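Local atomic coordinates of hypothetical protein (Geobacillus stearothermophilus, PDB entry 1SFS), a protein that is of unknown function but belongs to a glycoside hydrolase-like family and has been suggested to be a bacterial lysozyme. Residues A[68-71]-A[72-76]; A[173-176]-A[177-180]. All coordinates share one frame; numbering follows the deposited sequence.

Contact 1 (A[68-71]-A[72-76]); sequences EGLT and RDEIV
Thr-71 meets the first-turn amides of Glu-74 and Ile-75 in helix 72-80 with its side-chain and carbonyl oxygens. As N-cap residue it accepts the backbone N-H of Glu-74 on its side-chain OG1, with N and OG1 3.0 Å apart, while its carbonyl O takes the amide of Ile-75 in the first regular helical bond (N-H···O angle 164°). OG1 reaches the Glu-74 amide because it sits between its own backbone N and carbonyl carbon, at chi1 61°. A water 2.8 Å from Thr-71 OG1 donates a hydrogen bond to Glu-74 OE2 and so ties the cap to the carboxylate. The Glu-74 chain is fully extended, which carries its carboxylate back across Leu-70 at about a right angle; CD2 of Leu-70 lies 3.6 Å from OE2 of Glu-74. The same methyl, CD2 of Leu-70, also touches CG1 of Ile-75 at 4.0 Å. The other carboxylate oxygen, OE1, receives the backbone N of Val-38 and forms a salt bridge with Arg-58. Although the residue is buried, both oxygens therefore have partners, and the arginine probably favours the charged form of Glu-74. One glutamate thus links a solvent-bridged helix cap to the loop after strand 29-33 and to strand 55-59.

Contact 2 (A[173-176]-A[177-180]); sequences RNNQ and VAVQ
Gln-176 and Gln-180, one helical turn apart, run side by side and join their amides: NE2 of Gln-180 donates to OE1 of Gln-176 over 2.8 Å, with an almost straight N-H···O angle of 176°. Both chains bend at chi2 (-70° in Gln-176), bringing the amides together; their planes are nearly coplanar, 25° apart, and the donor arrives close to the line of the acceptor C=O. Beneath this bridge the backbone repeats the link, Gln-180 N bonding to Gln-176 O. Gln-176 and Val-179 lie on the solvent side, with Val-179 CB 3.6 Å from Gln-176 OE1, while Gln-180 is partly covered by Tyr-146. The other flank is buried: Val-177 and Ala-178 pack on Tyr-167 and Val-171 of helix 163-173. Val-177 also lays CB and CG2 against Asn-174 O, each at 3.5 Å. The turn itself is held by Asn-174, whose O accepts Val-177 N at 3.0 Å and whose OD1 accepts Gln-176 N from well above the amide plane. Asn-174 is also the first residue to leave the preceding helix, making this a short junction between two consecutive helices, in which its side chain makes a capping bond at the start of helix 176-180.

Overall arrangement
Contacts 1 and 2 lie on opposite sides of the chain's centre, their own centres 31 Å apart and their nearest atoms about 19 Å apart, without touching. Both belong to the glycoside hydrolase-like domain and both form helix starts beside its mixed sheet: 68-76 ends the loop that follows strand 55-59 and begins helix 72-80, whereas 173-180 joins two consecutive helices ahead of strand 182-185. They differ in setting, since contact 1 places a buried carboxylate next to an arginine of the sheet and contact 2 combines a surface amide pair with a buried aliphatic side. Since the function is unknown and no active site has been assigned, neither contact can be tied to one.

Contact 1 (A[68-71]-A[72-76])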
loop_
_atom_site.group_PDB
_atom_site.type_symbol
_atom_site.label_atom_id
_atom_site.label_comp_id
_atom_site.label_asym_id
_atom_site.label_seq_id
_atom_site.Cartn_x
_atom_site.Cartn_y
_atom_site.Cartn_z
ATOM N N GLU A 68 -12.786 -1.928 5.874
ATOM C CA GLU A 68 -12.873 -2.872 6.980
ATOM C C GLU A 68 -11.485 -3.181 7.455
ATOM O O GLU A 68 -10.587 -3.520 6.662
ATOM C CB GLU A 68 -13.595 -4.121 6.533
ATOM C CG GLU A 68 -15.023 -3.849 6.092
ATOM C CD GLU A 68 -15.865 -5.038 5.759
ATOM O OE1 GLU A 68 -15.341 -6.131 5.448
ATOM O OE2 GLU A 68 -17.118 -4.867 5.898
ATOM N N GLY A 69 -11.244 -3.095 8.761
ATOM C CA GLY A 69 -9.944 -3.380 9.280
ATOM C C GLY A 69 -9.574 -4.841 9.298
ATOM O O GLY A 69 -10.394 -5.748 9.444
ATOM N N LEU A 70 -8.283 -5.109 9.273
ATOM C CA LEU A 70 -7.713 -6.409 9.483
ATOM C C LEU A 70 -7.979 -6.951 10.878
ATOM O O LEU A 70 -8.165 -6.161 11.791
ATOM C CB LEU A 70 -6.194 -6.346 9.248
ATOM C CG LEU A 70 -5.735 -6.396 7.799
ATOM C CD1 LEU A 70 -4.296 -5.865 7.695
ATOM C CD2 LEU A 70 -5.880 -7.802 7.219
ATOM N N THR A 71 -7.981 -8.249 11.012
ATOM C CA THR A 71 -7.967 -8.936 12.288
ATOM C C THR A 71 -6.886 -9.997 12.226
ATOM O O THR A 71 -6.456 -10.428 11.151
ATOM C CB THR A 71 -9.298 -9.645 12.598
ATOM O OG1 THR A 71 -9.587 -10.631 11.607
ATOM C CG2 THR A 71 -10.420 -8.615 12.696
ATOM N N ARG A 72 -6.494 -10.492 13.393
ATOM C CA ARG A 72 -5.572 -11.608 13.431
ATOM C C ARG A 72 -6.150 -12.814 12.728
ATOM O O ARG A 72 -5.426 -13.519 11.998
ATOM C CB ARG A 72 -5.165 -11.927 14.882
ATOM C CG ARG A 72 -4.264 -10.848 15.443
ATOM C CD ARG A 72 -3.655 -11.345 16.727
ATOM N NE ARG A 72 -2.679 -10.480 17.322
ATOM C CZ ARG A 72 -1.433 -10.774 17.677
ATOM N NH1 ARG A 72 -0.870 -11.956 17.490
ATOM N NH2 ARG A 72 -0.728 -9.783 18.237
ATOM N N ASP A 73 -7.425 -13.146 12.906
ATOM C CA ASP A 73 -8.064 -14.289 12.254
ATOM C C ASP A 73 -7.986 -14.175 10.720
ATOM O O ASP A 73 -7.705 -15.116 9.983
ATOM C CB ASP A 73 -9.501 -14.429 12.692
ATOM C CG ASP A 73 -9.683 -15.005 14.086
ATOM O OD1 ASP A 73 -10.825 -15.028 14.557
ATOM O OD2 ASP A 73 -8.705 -15.459 14.682
ATOM N N GLU A 74 -8.231 -12.954 10.219
ATOM C CA GLU A 74 -8.124 -12.762 8.793
ATOM C C GLU A 74 -6.677 -12.948 8.318
ATOM O O GLU A 74 -6.479 -13.552 7.256
ATOM C CB GLU A 74 -8.632 -11.373 8.441
ATOM C CG GLU A 74 -8.566 -11.081 6.960
ATOM C CD GLU A 74 -8.938 -9.685 6.528
ATOM O OE1 GLU A 74 -8.876 -9.455 5.315
ATOM O OE2 GLU A 74 -9.292 -8.828 7.381
ATOM N N ILE A 75 -5.703 -12.432 9.040
ATOM C CA ILE A 75 -4.322 -12.642 8.619
ATOM C C ILE A 75 -3.968 -14.115 8.550
ATOM O O ILE A 75 -3.317 -14.547 7.605
ATOM C CB ILE A 75 -3.381 -11.841 9.556
ATOM C CG1 ILE A 75 -3.613 -10.323 9.329
ATOM C CG2 ILE A 75 -1.945 -12.265 9.352
ATOM C CD1 ILE A 75 -2.902 -9.449 10.311
ATOM N N VAL A 76 -4.398 -14.890 9.555
ATOM C CA VAL A 76 -4.159 -16.312 9.546
ATOM C C VAL A 76 -4.734 -16.918 8.286
ATOM O O VAL A 76 -4.094 -17.755 7.601
ATOM C CB VAL A 76 -4.771 -17.002 10.801
ATOM C CG1 VAL A 76 -4.863 -18.499 10.636
ATOM C CG2 VAL A 76 -3.948 -16.628 12.035
HETATM O O HOH W 1 -11.003 -9.250 9.603
#

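Contact 2 (A[173-176]-A[177-180])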
loop_
_atom_site.group_PDB
_atom_site.type_symbol
_atom_site.label_atom_id
_atom_site.label_comp_id
_atom_site.label_asym_id
_atom_site.label_seq_id
_atom_site.Cartn_x
_atom_site.Cartn_y
_atom_site.Cartn_z
ATOM N N ARG A 173 15.718 16.869 0.646
ATOM C CA ARG A 173 16.037 17.279 1.996
ATOM C C ARG A 173 16.692 16.165 2.822
ATOM O O ARG A 173 17.479 16.437 3.721
ATOM C CB ARG A 173 14.799 17.773 2.714
ATOM C CG ARG A 173 14.205 19.066 2.162
ATOM C CD ARG A 173 12.900 19.350 2.893
ATOM N NE ARG A 173 12.285 20.639 2.634
ATOM C CZ ARG A 173 12.568 21.758 3.284
ATOM N NH1 ARG A 173 13.470 21.801 4.262
ATOM N NH2 ARG A 173 11.893 22.805 2.918
ATOM N N ASN A 174 16.383 14.914 2.500
ATOM C CA ASN A 174 16.911 13.768 3.217
ATOM C C ASN A 174 16.892 12.572 2.286
ATOM O O ASN A 174 15.808 11.978 2.068
ATOM C CB ASN A 174 16.135 13.493 4.480
ATOM C CG ASN A 174 16.652 12.271 5.260
ATOM O OD1 ASN A 174 17.717 11.710 4.919
ATOM N ND2 ASN A 174 15.944 11.882 6.262
ATOM N N ASN A 175 18.041 12.168 1.777
ATOM C CA ASN A 175 18.063 11.098 0.834
ATOM C C ASN A 175 17.523 9.789 1.385
ATOM O O ASN A 175 17.143 8.927 0.628
ATOM C CB ASN A 175 19.503 10.923 0.320
ATOM C CG ASN A 175 19.488 9.871 -0.777
ATOM O OD1 ASN A 175 18.903 10.156 -1.847
ATOM N ND2 ASN A 175 20.131 8.781 -0.448
ATOM N N GLN A 176 17.507 9.609 2.712
ATOM C CA GLN A 176 16.907 8.395 3.285
ATOM C C GLN A 176 15.446 8.214 2.927
ATOM O O GLN A 176 14.949 7.081 2.996
ATOM C CB GLN A 176 17.056 8.391 4.807
ATOM C CG GLN A 176 18.511 8.153 5.151
ATOM C CD GLN A 176 18.955 6.756 4.839
ATOM O OE1 GLN A 176 18.236 5.763 4.830
ATOM N NE2 GLN A 176 20.234 6.672 4.531
ATOM N N VAL A 177 14.730 9.261 2.545
ATOM C CA VAL A 177 13.353 9.066 2.079
ATOM C C VAL A 177 13.369 8.137 0.888
ATOM O O VAL A 177 12.517 7.230 0.767
ATOM C CB VAL A 177 12.684 10.428 1.823
ATOM C CG1 VAL A 177 11.348 10.232 1.129
ATOM C CG2 VAL A 177 12.561 11.225 3.113
ATOM N N ALA A 178 14.285 8.338 -0.056
ATOM C CA ALA A 178 14.372 7.514 -1.245
ATOM C C ALA A 178 14.921 6.143 -0.913
ATOM O O ALA A 178 14.556 5.167 -1.580
ATOM C CB ALA A 178 15.223 8.161 -2.297
ATOM N N VAL A 179 15.833 6.017 0.053
ATOM C CA VAL A 179 16.384 4.735 0.423
ATOM C C VAL A 179 15.317 3.873 1.083
ATOM O O VAL A 179 15.154 2.693 0.772
ATOM C CB VAL A 179 17.605 4.911 1.343
ATOM C CG1 VAL A 179 18.142 3.564 1.803
ATOM C CG2 VAL A 179 18.697 5.713 0.632
ATOM N N GLN A 180 14.633 4.431 2.050
ATOM C CA GLN A 180 13.721 3.663 2.912
ATOM C C GLN A 180 12.355 3.502 2.318
ATOM O O GLN A 180 11.724 2.452 2.489
ATOM C CB GLN A 180 13.594 4.321 4.300
ATOM C CG GLN A 180 14.925 4.467 5.078
ATOM C CD GLN A 180 15.675 3.211 5.354
ATOM O OE1 GLN A 180 15.039 2.203 5.609
ATOM N NE2 GLN A 180 16.984 3.270 5.372
#